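Local coordinates for protein family 88 glycosyl hydrolase (Bacteroides thetaiotaomicron, PDB 5NOA) that probably acts as an unsaturated glycuronyl hydrolase, trimming sugar ends left by polysaccharide lyases as plant polysaccharides such as gum arabic are broken down, at residues 39-43 with 329-335; 33-37 with 368-372. All blocks are in the same frame, centred on the assembly; numbering follows the deposited sequence.

Both contacts join the first helix of the chain, 29-47, to the closing part of an (alpha/alpha)6 barrel, the fold of the six-hairpin clan. Contact 2 (33-37 with 368-372) packs this helix against helix 358-377, the second helix of the last hairpin; contact 1 (39-43 with 329-335), further along the same helix, takes up the loop that joins the two helices of that hairpin. Their centres are about 12 Å apart, and they meet directly where Leu329 CD2 packs on Ile36 CG2 at 3.9 Å. With their centres about 20 Å (contact 1) and 17 Å (contact 2) from the centre of the chain, they form one seam between first and last hairpins.

Contact 1 of 2, residues 39-43 with 329-335; sequences KVNGY and LQPDGKI
Residues 39-43 are one helical turn, and 329-335 a loop that leaves helix 310-328 at Leu329 and folds back in a type I beta turn from Gln330 to Gly333. Gly333 N bonds to Gln330 O (2.9 Å) and Gln330 N to Lys334 O (2.9 Å), with Gly333 at phi/psi 102/-4: a type I turn with G1 bulge. In this (alpha/alpha)6 barrel the turn seats the loop of the last hairpin on the first helix. The CA atoms of Val40 and Gly333 lie 4.1 Å apart; a CB on Gly333 would come within 2.4 Å of Lys39 O. Asp332 OD1 accepts from Lys334 N (3.2 Å), an Asx turn. Lys39, with chi1 and chi2 t and chi3 p, runs along the turn until NZ donates to Gln330 O at 3.3 Å. Tyr43 (chi1 t) turns a ring face to Lys334, whose CB makes an off-centre CH-pi contact 4.2 Å from the centroid. Val40 CG2 packs on Leu329 CD1 (3.5 Å) and Ile335 CD1 (3.7 Å), and both Val40 and Ile335 also touch Phe364 of helix 358-377. A water donates to Val40 O (2.9 Å) and to Gly333 O (2.8 Å).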
# COMPACT_ATOMS: atom_id res chain seq x y z
N LYS A 39 -19.38 -6.96 -1.91
CA LYS A 39 -20.19 -5.76 -2.11
C LYS A 39 -19.31 -4.58 -2.59
O LYS A 39 -19.65 -3.87 -3.51
CB LYS A 39 -20.92 -5.41 -0.82
CG LYS A 39 -21.92 -4.27 -0.93
CD LYS A 39 -22.61 -4.02 0.41
CE LYS A 39 -21.64 -3.71 1.57
NZ LYS A 39 -22.09 -2.69 2.57
N VAL A 40 -18.18 -4.41 -1.94
CA VAL A 40 -17.25 -3.33 -2.23
C VAL A 40 -16.61 -3.51 -3.60
O VAL A 40 -16.53 -2.57 -4.40
CB VAL A 40 -16.19 -3.26 -1.11
CG1 VAL A 40 -15.02 -2.37 -1.47
CG2 VAL A 40 -16.85 -2.76 0.18
N ASN A 41 -16.07 -4.69 -3.84
CA ASN A 41 -15.36 -4.91 -5.09
C ASN A 41 -16.33 -4.93 -6.26
O ASN A 41 -16.04 -4.42 -7.34
CB ASN A 41 -14.50 -6.15 -5.00
CG ASN A 41 -13.26 -6.08 -5.86
OD1 ASN A 41 -12.83 -4.99 -6.20
ND2 ASN A 41 -12.66 -7.21 -6.20
N GLY A 42 -17.51 -5.50 -6.04
CA GLY A 42 -18.56 -5.46 -7.05
C GLY A 42 -18.99 -4.05 -7.39
O GLY A 42 -19.18 -3.71 -8.58
N TYR A 43 -19.18 -3.21 -6.36
CA TYR A 43 -19.56 -1.81 -6.58
C TYR A 43 -18.49 -1.15 -7.48
O TYR A 43 -18.82 -0.43 -8.44
CB TYR A 43 -19.72 -1.09 -5.25
CG TYR A 43 -20.01 0.37 -5.38
CD1 TYR A 43 -21.29 0.85 -5.54
CD2 TYR A 43 -18.97 1.28 -5.38
CE1 TYR A 43 -21.53 2.21 -5.66
CE2 TYR A 43 -19.19 2.64 -5.52
CZ TYR A 43 -20.47 3.10 -5.66
OH TYR A 43 -20.68 4.43 -5.79
N LEU A 329 -17.51 2.51 5.24
CA LEU A 329 -18.30 1.70 4.32
C LEU A 329 -19.73 2.18 4.23
O LEU A 329 -20.37 2.39 5.23
CB LEU A 329 -18.30 0.27 4.82
CG LEU A 329 -19.16 -0.76 4.06
CD1 LEU A 329 -18.65 -0.96 2.64
CD2 LEU A 329 -19.13 -2.06 4.84
N GLN A 330 -20.22 2.34 3.01
CA GLN A 330 -21.62 2.69 2.75
C GLN A 330 -22.35 1.44 2.32
O GLN A 330 -21.72 0.49 1.83
CB GLN A 330 -21.70 3.77 1.66
CG GLN A 330 -20.81 4.97 2.05
CD GLN A 330 -21.03 6.24 1.30
OE1 GLN A 330 -21.85 6.29 0.40
NE2 GLN A 330 -20.29 7.31 1.69
N PRO A 331 -23.67 1.40 2.51
CA PRO A 331 -24.39 0.15 2.30
C PRO A 331 -24.47 -0.35 0.88
O PRO A 331 -24.80 -1.50 0.68
CB PRO A 331 -25.77 0.44 2.92
CG PRO A 331 -25.86 1.91 3.02
CD PRO A 331 -24.49 2.40 3.21
N ASP A 332 -24.14 0.48 -0.10
CA ASP A 332 -24.05 -0.03 -1.47
C ASP A 332 -22.66 -0.53 -1.85
O ASP A 332 -22.46 -0.98 -2.96
CB ASP A 332 -24.51 1.01 -2.48
CG ASP A 332 -23.76 2.31 -2.39
OD1 ASP A 332 -22.85 2.47 -1.52
OD2 ASP A 332 -24.10 3.22 -3.18
N GLY A 333 -21.70 -0.44 -0.94
CA GLY A 333 -20.35 -0.85 -1.19
C GLY A 333 -19.35 0.27 -1.47
O GLY A 333 -18.17 0.02 -1.56
N LYS A 334 -19.81 1.52 -1.53
CA LYS A 334 -18.89 2.64 -1.68
C LYS A 334 -18.05 2.80 -0.41
O LYS A 334 -18.54 2.64 0.70
CB LYS A 334 -19.70 3.91 -1.98
CG LYS A 334 -18.84 5.10 -2.27
CD LYS A 334 -19.68 6.29 -2.73
CE LYS A 334 -18.82 7.48 -3.04
NZ LYS A 334 -19.65 8.60 -3.56
N ILE A 335 -16.77 3.08 -0.59
CA ILE A 335 -15.84 3.37 0.51
C ILE A 335 -15.62 4.86 0.57
O ILE A 335 -15.02 5.44 -0.31
CB ILE A 335 -14.50 2.66 0.29
CG1 ILE A 335 -14.70 1.14 0.16
CG2 ILE A 335 -13.51 3.01 1.39
CD1 ILE A 335 -15.50 0.53 1.29
O HOH W 1 -16.26 0.22 -3.58

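Contact 2 of 2, residues 33-37 with 368-372; sequences VVDII and ACERV
Two helical segments, 33-37 and 368-372, run nearly antiparallel at 157° (signed crossing angle -157°), their axes 9.4 Å apart at closest approach. The nearest CA atoms are those of Val33 and Val372, 6.4 Å apart. On one helix Val33 and Ile37, a turn apart, point at the partner; on the other, Ala368 and Val372 do the same. Val372 (chi1 t) is the bump that fills a hollow on the surface of the first helix: its CG2 sits among Val33 CG1 (3.6 Å), Val34 CG2 (3.8 Å) and Ile37 CD1 (3.9 Å). In return Val33 CG1 drops between Val372 and Ala368, reaching Ala368 O at 3.5 Å and Ala368 CB at 4.1 Å. No hydrogen bond joins the two segments, whose packing helps close the (alpha/alpha)6 barrel where the first helix of the first hairpin meets the second helix of the last. The small Ala368 leaves a hollow for Ile37 (chi1 m, chi2 t): CG1 lies 3.6 Å from Ala368 CB, while CD1 reaches Cys369 SG at 3.9 Å. Leu71 of helix 56-72 borders both Ile37 and Cys369, and Trp321 of helix 310-328 touches Val33, Ala368 and Arg371. Arg371 lends its aliphatic part, CD 4.2 Å from Val33 CG2, while its guanidinium makes a salt bridge to Glu318.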
# COMPACT_ATOMS: atom_id res chain seq x y z
N VAL A 33 -17.66 -10.53 6.61
CA VAL A 33 -16.63 -9.69 6.00
C VAL A 33 -16.43 -10.11 4.54
O VAL A 33 -16.23 -9.25 3.68
CB VAL A 33 -15.33 -9.75 6.78
CG1 VAL A 33 -14.27 -8.89 6.11
CG2 VAL A 33 -15.57 -9.29 8.20
N VAL A 34 -16.50 -11.40 4.22
CA VAL A 34 -16.49 -11.82 2.82
C VAL A 34 -17.61 -11.14 2.05
O VAL A 34 -17.39 -10.67 0.92
CB VAL A 34 -16.51 -13.34 2.68
CG1 VAL A 34 -16.68 -13.79 1.23
CG2 VAL A 34 -15.22 -13.92 3.24
N ASP A 35 -18.81 -11.11 2.61
CA ASP A 35 -19.92 -10.44 1.94
C ASP A 35 -19.61 -8.95 1.69
O ASP A 35 -19.94 -8.41 0.62
CB ASP A 35 -21.22 -10.59 2.74
CG ASP A 35 -21.79 -11.99 2.74
OD1 ASP A 35 -21.41 -12.81 1.89
OD2 ASP A 35 -22.65 -12.24 3.61
N ILE A 36 -18.97 -8.30 2.64
CA ILE A 36 -18.55 -6.91 2.45
C ILE A 36 -17.54 -6.79 1.31
O ILE A 36 -17.66 -5.90 0.46
CB ILE A 36 -17.98 -6.34 3.77
CG1 ILE A 36 -19.11 -6.09 4.76
CG2 ILE A 36 -17.17 -5.09 3.52
CD1 ILE A 36 -18.68 -5.81 6.19
N ILE A 37 -16.56 -7.68 1.27
CA ILE A 37 -15.58 -7.66 0.19
C ILE A 37 -16.25 -7.74 -1.19
O ILE A 37 -15.94 -6.95 -2.07
CB ILE A 37 -14.56 -8.82 0.35
CG1 ILE A 37 -13.64 -8.51 1.53
CG2 ILE A 37 -13.73 -9.06 -0.90
CD1 ILE A 37 -12.88 -9.70 2.08
N ALA A 368 -9.81 -5.73 4.67
CA ALA A 368 -10.91 -6.70 4.81
C ALA A 368 -10.44 -8.13 4.60
O ALA A 368 -10.83 -9.04 5.33
CB ALA A 368 -12.03 -6.35 3.87
N CYS A 369 -9.60 -8.34 3.58
CA CYS A 369 -9.13 -9.69 3.31
C CYS A 369 -8.34 -10.21 4.50
O CYS A 369 -8.46 -11.40 4.87
CB CYS A 369 -8.31 -9.73 2.05
SG CYS A 369 -9.26 -9.53 0.51
N GLU A 370 -7.46 -9.38 5.04
CA GLU A 370 -6.65 -9.82 6.17
C GLU A 370 -7.51 -10.08 7.41
O GLU A 370 -7.19 -10.98 8.19
CB GLU A 370 -5.51 -8.85 6.45
CG GLU A 370 -4.40 -9.47 7.27
CD GLU A 370 -3.71 -10.65 6.60
OE1 GLU A 370 -3.65 -10.75 5.34
OE2 GLU A 370 -3.23 -11.51 7.34
N ARG A 371 -8.59 -9.33 7.56
CA ARG A 371 -9.52 -9.61 8.64
C ARG A 371 -10.17 -10.97 8.51
O ARG A 371 -10.32 -11.67 9.50
CB ARG A 371 -10.60 -8.54 8.72
CG ARG A 371 -11.53 -8.81 9.88
CD ARG A 371 -12.30 -7.62 10.30
NE ARG A 371 -13.03 -7.86 11.54
CZ ARG A 371 -12.52 -7.81 12.77
NH1 ARG A 371 -11.27 -7.51 13.00
NH2 ARG A 371 -13.31 -8.05 13.79
N VAL A 372 -10.58 -11.34 7.30
CA VAL A 372 -11.13 -12.68 7.10
C VAL A 372 -10.15 -13.74 7.55
O VAL A 372 -10.53 -14.70 8.24
CB VAL A 372 -11.54 -12.90 5.63
CG1 VAL A 372 -11.90 -14.36 5.36
CG2 VAL A 372 -12.69 -12.01 5.26